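Formyltransferase (Francisella tularensis subsp. tularensis, PDB 4NV1) belongs to the formyltransferase family, pairing an N-terminal formyltransferase domain with a C-terminal domain through which two subunits join. Local coordinates at residues Asp125-Ile128 and Asp129-Asp132; Lys201-Thr204 and Met205-Ile209. All blocks are in the same frame, centred on the assembly; numbering follows the deposited sequence.

Along the chain the two contacts come in series, and neither overlaps the other. Interaction 1 lies near the middle of the chain, in the loop that joins strand 117-123 to strand 133-139 at one side of the seven-stranded mixed sheet. There Asp125-Ile128 turns back on Asp129-Asp132. The chain then runs through helix 147-170 and helix 188-195 to the C-terminal region. Interaction 2 closes a short turn there, where strand 202-204 passes straight into helix 205-214 at the subunit interface. The centres of interactions 1 and 2 are about 35 Å apart, and their nearest atoms about 23 Å. Interaction 1 shapes a sheet connection, and interaction 2 starts a helix.

Interaction 1 (Asp125-Ile128 and Asp129-Asp132); sequences DEEI and DHGD
Glu127 and His130 meet across the bend of the loop between strand 117-123 and strand 133-139. The tight part is at the base of the two side chains. CB of Glu127 lies 3.5 Å from CB of His130, and the backbone O of Glu127 is 3.3 Å from the same His130 CB. His130 has CG anti to its own N (chi1 -168°), which turns the imidazole back toward Glu127. Glu127 CG stands over one ring face, displaced toward the rim. At the ring edge, in plane, Asp125 OD2 is 3.7 Å from His130 ND1. At the bend, Ile128 and Asp129 lie side by side, with Ile128 CG2 3.5 Å from Asp129 OD2. Gly103 N bonds this OD2, and the Asp129 side chain is about 7 Å from the bound dTDP-4-amino-4,6-dideoxyglucose. Asp129 also touches Asn92 and His94, a grouping consistent with the Asn-His-Asp active-site signature of formyltransferases. Arg102 donates hydrogen bonds to the carbonyl oxygens of Ile128 and Asp129.

The solvent side is looser. The carboxylate of the exposed Glu127 is turned 34° from the imidazole plane, and its OE1 comes no nearer than 3.8 Å to His130 CD2.

The two segments are not joined by a direct hydrogen bond. One water inside the bend accepts weak bonds from Asp125 N and His130 N; its approach to Glu127 O is doubtfully short. His130 NE2 has a weak bond to Glu182, but the buried ND1 has no partner in the model. The carboxylates of Asp125, Glu127 and Glu182 around the ring may favour a positive charge on it, though its protonation is not seen.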
loop_
_atom_site.group_PDB
_atom_site.type_symbol
_atom_site.label_atom_id
_atom_site.label_comp_id
_atom_site.label_asym_id
_atom_site.label_seq_id
_atom_site.Cartn_x
_atom_site.Cartn_y
_atom_site.Cartn_z
ATOM N N ASP A 125 -11.690 -34.790 14.545
ATOM C CA ASP A 125 -12.999 -35.155 15.060
ATOM C C ASP A 125 -14.034 -34.907 13.956
ATOM O O ASP A 125 -13.698 -34.414 12.867
ATOM C CB ASP A 125 -13.375 -34.160 16.163
ATOM C CG ASP A 125 -13.391 -34.771 17.516
ATOM O OD1 ASP A 125 -13.748 -35.966 17.619
ATOM O OD2 ASP A 125 -13.094 -34.017 18.474
ATOM N N GLU A 126 -15.299 -35.186 14.248
ATOM C CA GLU A 126 -16.396 -34.761 13.360
ATOM C C GLU A 126 -16.583 -33.239 13.121
ATOM O O GLU A 126 -17.024 -32.824 12.039
ATOM C CB GLU A 126 -17.679 -35.418 13.834
ATOM C CG GLU A 126 -17.496 -36.932 13.890
ATOM C CD GLU A 126 -18.762 -37.720 13.596
ATOM O OE1 GLU A 126 -18.866 -38.848 14.131
ATOM O OE2 GLU A 126 -19.647 -37.228 12.851
ATOM N N GLU A 127 -16.193 -32.400 14.081
ATOM C CA GLU A 127 -16.285 -30.957 13.905
ATOM C C GLU A 127 -14.986 -30.297 13.461
ATOM O O GLU A 127 -13.899 -30.788 13.757
ATOM C CB GLU A 127 -16.794 -30.302 15.196
ATOM C CG GLU A 127 -18.229 -30.663 15.597
ATOM C CD GLU A 127 -18.982 -29.491 16.219
ATOM O OE1 GLU A 127 -18.517 -28.337 16.074
ATOM O OE2 GLU A 127 -20.047 -29.702 16.846
ATOM N N ILE A 128 -15.129 -29.165 12.774
ATOM C CA ILE A 128 -14.036 -28.336 12.248
ATOM C C ILE A 128 -13.114 -27.691 13.299
ATOM O O ILE A 128 -13.527 -26.908 14.165
ATOM C CB ILE A 128 -14.571 -27.204 11.285
ATOM C CG1 ILE A 128 -15.215 -27.769 10.000
ATOM C CG2 ILE A 128 -13.496 -26.167 10.927
ATOM C CD1 ILE A 128 -15.165 -26.857 8.784
ATOM N N ASP A 129 -11.805 -27.927 13.151
ATOM C CA ASP A 129 -10.841 -27.346 14.092
ATOM C C ASP A 129 -11.377 -27.584 15.525
ATOM O O ASP A 129 -11.565 -26.615 16.242
ATOM C CB ASP A 129 -10.639 -25.822 13.794
ATOM C CG ASP A 129 -10.228 -25.504 12.322
ATOM O OD1 ASP A 129 -9.533 -26.360 11.707
ATOM O OD2 ASP A 129 -10.589 -24.408 11.786
ATOM N N HIS A 130 -11.604 -28.841 15.944
ATOM C CA HIS A 130 -12.310 -29.156 17.188
ATOM C C HIS A 130 -11.783 -30.193 18.218
ATOM O O HIS A 130 -12.174 -30.120 19.394
ATOM C CB HIS A 130 -13.737 -29.569 16.806
ATOM C CG HIS A 130 -14.681 -29.662 17.972
ATOM N ND1 HIS A 130 -14.759 -30.774 18.788
ATOM C CD2 HIS A 130 -15.582 -28.774 18.457
ATOM C CE1 HIS A 130 -15.677 -30.569 19.717
ATOM N NE2 HIS A 130 -16.194 -29.365 19.535
ATOM N N GLY A 131 -11.002 -31.202 17.818
ATOM C CA GLY A 131 -10.667 -32.325 18.748
ATOM C C GLY A 131 -9.410 -32.125 19.584
ATOM O O GLY A 131 -8.778 -31.052 19.483
ATOM N N ASP A 132 -9.010 -33.142 20.355
ATOM C CA ASP A 132 -7.757 -33.089 21.135
ATOM C C ASP A 132 -6.548 -32.406 20.562
ATOM O O ASP A 132 -5.994 -32.797 19.530
ATOM C CB ASP A 132 -7.289 -34.500 21.523
ATOM C CG ASP A 132 -8.138 -35.129 22.637
ATOM O OD1 ASP A 132 -9.026 -34.446 23.215
ATOM O OD2 ASP A 132 -7.927 -36.333 22.880
HETATM O O HOH W 1 -11.604 -31.486 13.874
#

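Interaction 2 (Lys201-Thr204 and Met205-Ile209); sequences KIVT and MREAI
The carboxylate of Glu207 is the flat group here, and its oxygen OE1 meets the backbone of Val203 and Thr204. OE1 accepts from Thr204 N at 2.9 Å through its anti lone pair, the one away from OE2. It also lies 3.1 Å from Val203 CA. Glu207 CG sits beside the backbone N, anti to the carbonyl carbon (chi1 -79°), which turns the chain back to the strand. The extended chi2 (-175°) adds reach.

Thr204 is the N-cap. Its OG1 lies between its own N and carbonyl carbon and accepts from Glu207 N at 3.1 Å, with an N-H...O angle of 163°. The two reciprocal bonds make a capping box. The Thr204 and Glu207 side chains cross at about a right angle. Ala208 N then donates to Thr204 O at 3.0 Å, in the carbonyl plane, as the first turn closes. Val203 CG2 rests on Ala208 CB at 4.1 Å.

Strand 202-204 meets the helix segment 205-209 nearly at right angles. The strand pairs antiparallel with a strand of the second subunit, so the sheet continues across the interface. Ala208 packs on Ala208 of the second subunit, and Arg206 forms a salt bridge with Asp200 of the second subunit. The capped turn thus joins an interface strand to helix 205-214.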
loop_
_atom_site.group_PDB
_atom_site.type_symbol
_atom_site.label_atom_id
_atom_site.label_comp_id
_atom_site.label_asym_id
_atom_site.label_seq_id
_atom_site.Cartn_x
_atom_site.Cartn_y
_atom_site.Cartn_z
ATOM N N LYS A 201 -18.910 4.192 7.855
ATOM C CA LYS A 201 -18.661 3.588 9.181
ATOM C C LYS A 201 -17.713 4.424 9.991
ATOM O O LYS A 201 -16.727 4.923 9.467
ATOM C CB LYS A 201 -18.065 2.207 8.985
ATOM C CG LYS A 201 -17.699 1.436 10.241
ATOM C CD LYS A 201 -18.062 -0.014 10.012
ATOM C CE LYS A 201 -17.221 -0.969 10.846
ATOM N NZ LYS A 201 -17.505 -0.722 12.285
ATOM N N ILE A 202 -17.975 4.543 11.287
ATOM C CA ILE A 202 -17.189 5.393 12.173
ATOM C C ILE A 202 -16.201 4.489 12.880
ATOM O O ILE A 202 -16.585 3.419 13.297
ATOM C CB ILE A 202 -18.131 6.160 13.159
ATOM C CG1 ILE A 202 -19.299 6.785 12.385
ATOM C CG2 ILE A 202 -17.411 7.255 13.926
ATOM C CD1 ILE A 202 -19.928 7.996 13.033
ATOM N N VAL A 203 -14.931 4.892 13.010
ATOM C CA VAL A 203 -13.863 3.995 13.482
ATOM C C VAL A 203 -12.751 4.893 13.980
ATOM O O VAL A 203 -12.743 6.068 13.597
ATOM C CB VAL A 203 -13.234 3.151 12.330
ATOM C CG1 VAL A 203 -14.262 2.272 11.665
ATOM C CG2 VAL A 203 -12.607 4.056 11.276
ATOM N N THR A 204 -11.799 4.367 14.742
ATOM C CA THR A 204 -10.570 5.113 14.971
ATOM C C THR A 204 -9.643 4.791 13.769
ATOM O O THR A 204 -9.811 3.801 13.034
ATOM C CB THR A 204 -9.836 4.606 16.204
ATOM O OG1 THR A 204 -9.756 3.184 16.065
ATOM C CG2 THR A 204 -10.547 4.972 17.543
ATOM N N MET A 205 -8.649 5.625 13.585
ATOM C CA MET A 205 -7.586 5.346 12.648
ATOM C C MET A 205 -6.927 4.012 12.972
ATOM O O MET A 205 -6.480 3.313 12.064
ATOM C CB MET A 205 -6.489 6.400 12.721
ATOM C CG MET A 205 -6.752 7.674 11.942
ATOM S SD MET A 205 -7.144 7.374 10.210
ATOM C CE MET A 205 -5.580 6.818 9.570
ATOM N N ARG A 206 -6.772 3.688 14.253
ATOM C CA ARG A 206 -6.217 2.390 14.645
ATOM C C ARG A 206 -6.972 1.231 14.019
ATOM O O ARG A 206 -6.402 0.312 13.455
ATOM C CB ARG A 206 -6.276 2.181 16.151
ATOM C CG ARG A 206 -5.935 0.744 16.474
ATOM C CD ARG A 206 -5.760 0.574 17.962
ATOM N NE ARG A 206 -4.448 0.988 18.412
ATOM C CZ ARG A 206 -4.146 2.090 19.078
ATOM N NH1 ARG A 206 -2.881 2.255 19.420
ATOM N NH2 ARG A 206 -5.019 3.057 19.321
ATOM N N GLU A 207 -8.281 1.287 14.158
ATOM C CA GLU A 207 -9.208 0.335 13.602
ATOM C C GLU A 207 -9.216 0.268 12.047
ATOM O O GLU A 207 -9.477 -0.803 11.493
ATOM C CB GLU A 207 -10.621 0.723 14.024
ATOM C CG GLU A 207 -11.025 0.330 15.443
ATOM C CD GLU A 207 -12.497 0.677 15.676
ATOM O OE1 GLU A 207 -12.913 1.842 15.502
ATOM O OE2 GLU A 207 -13.297 -0.228 15.987
ATOM N N ALA A 208 -9.069 1.415 11.383
ATOM C CA ALA A 208 -9.104 1.421 9.917
ATOM C C ALA A 208 -7.849 0.740 9.470
ATOM O O ALA A 208 -7.874 -0.068 8.558
ATOM C CB ALA A 208 -9.205 2.843 9.341
ATOM N N ILE A 209 -6.751 1.090 10.121
ATOM C CA ILE A 209 -5.479 0.510 9.797
ATOM C C ILE A 209 -5.437 -0.999 10.050
ATOM O O ILE A 209 -4.933 -1.761 9.201
ATOM C CB ILE A 209 -4.355 1.260 10.497
ATOM C CG1 ILE A 209 -4.215 2.574 9.764
ATOM C CG2 ILE A 209 -3.060 0.459 10.487
ATOM C CD1 ILE A 209 -3.398 3.575 10.541
#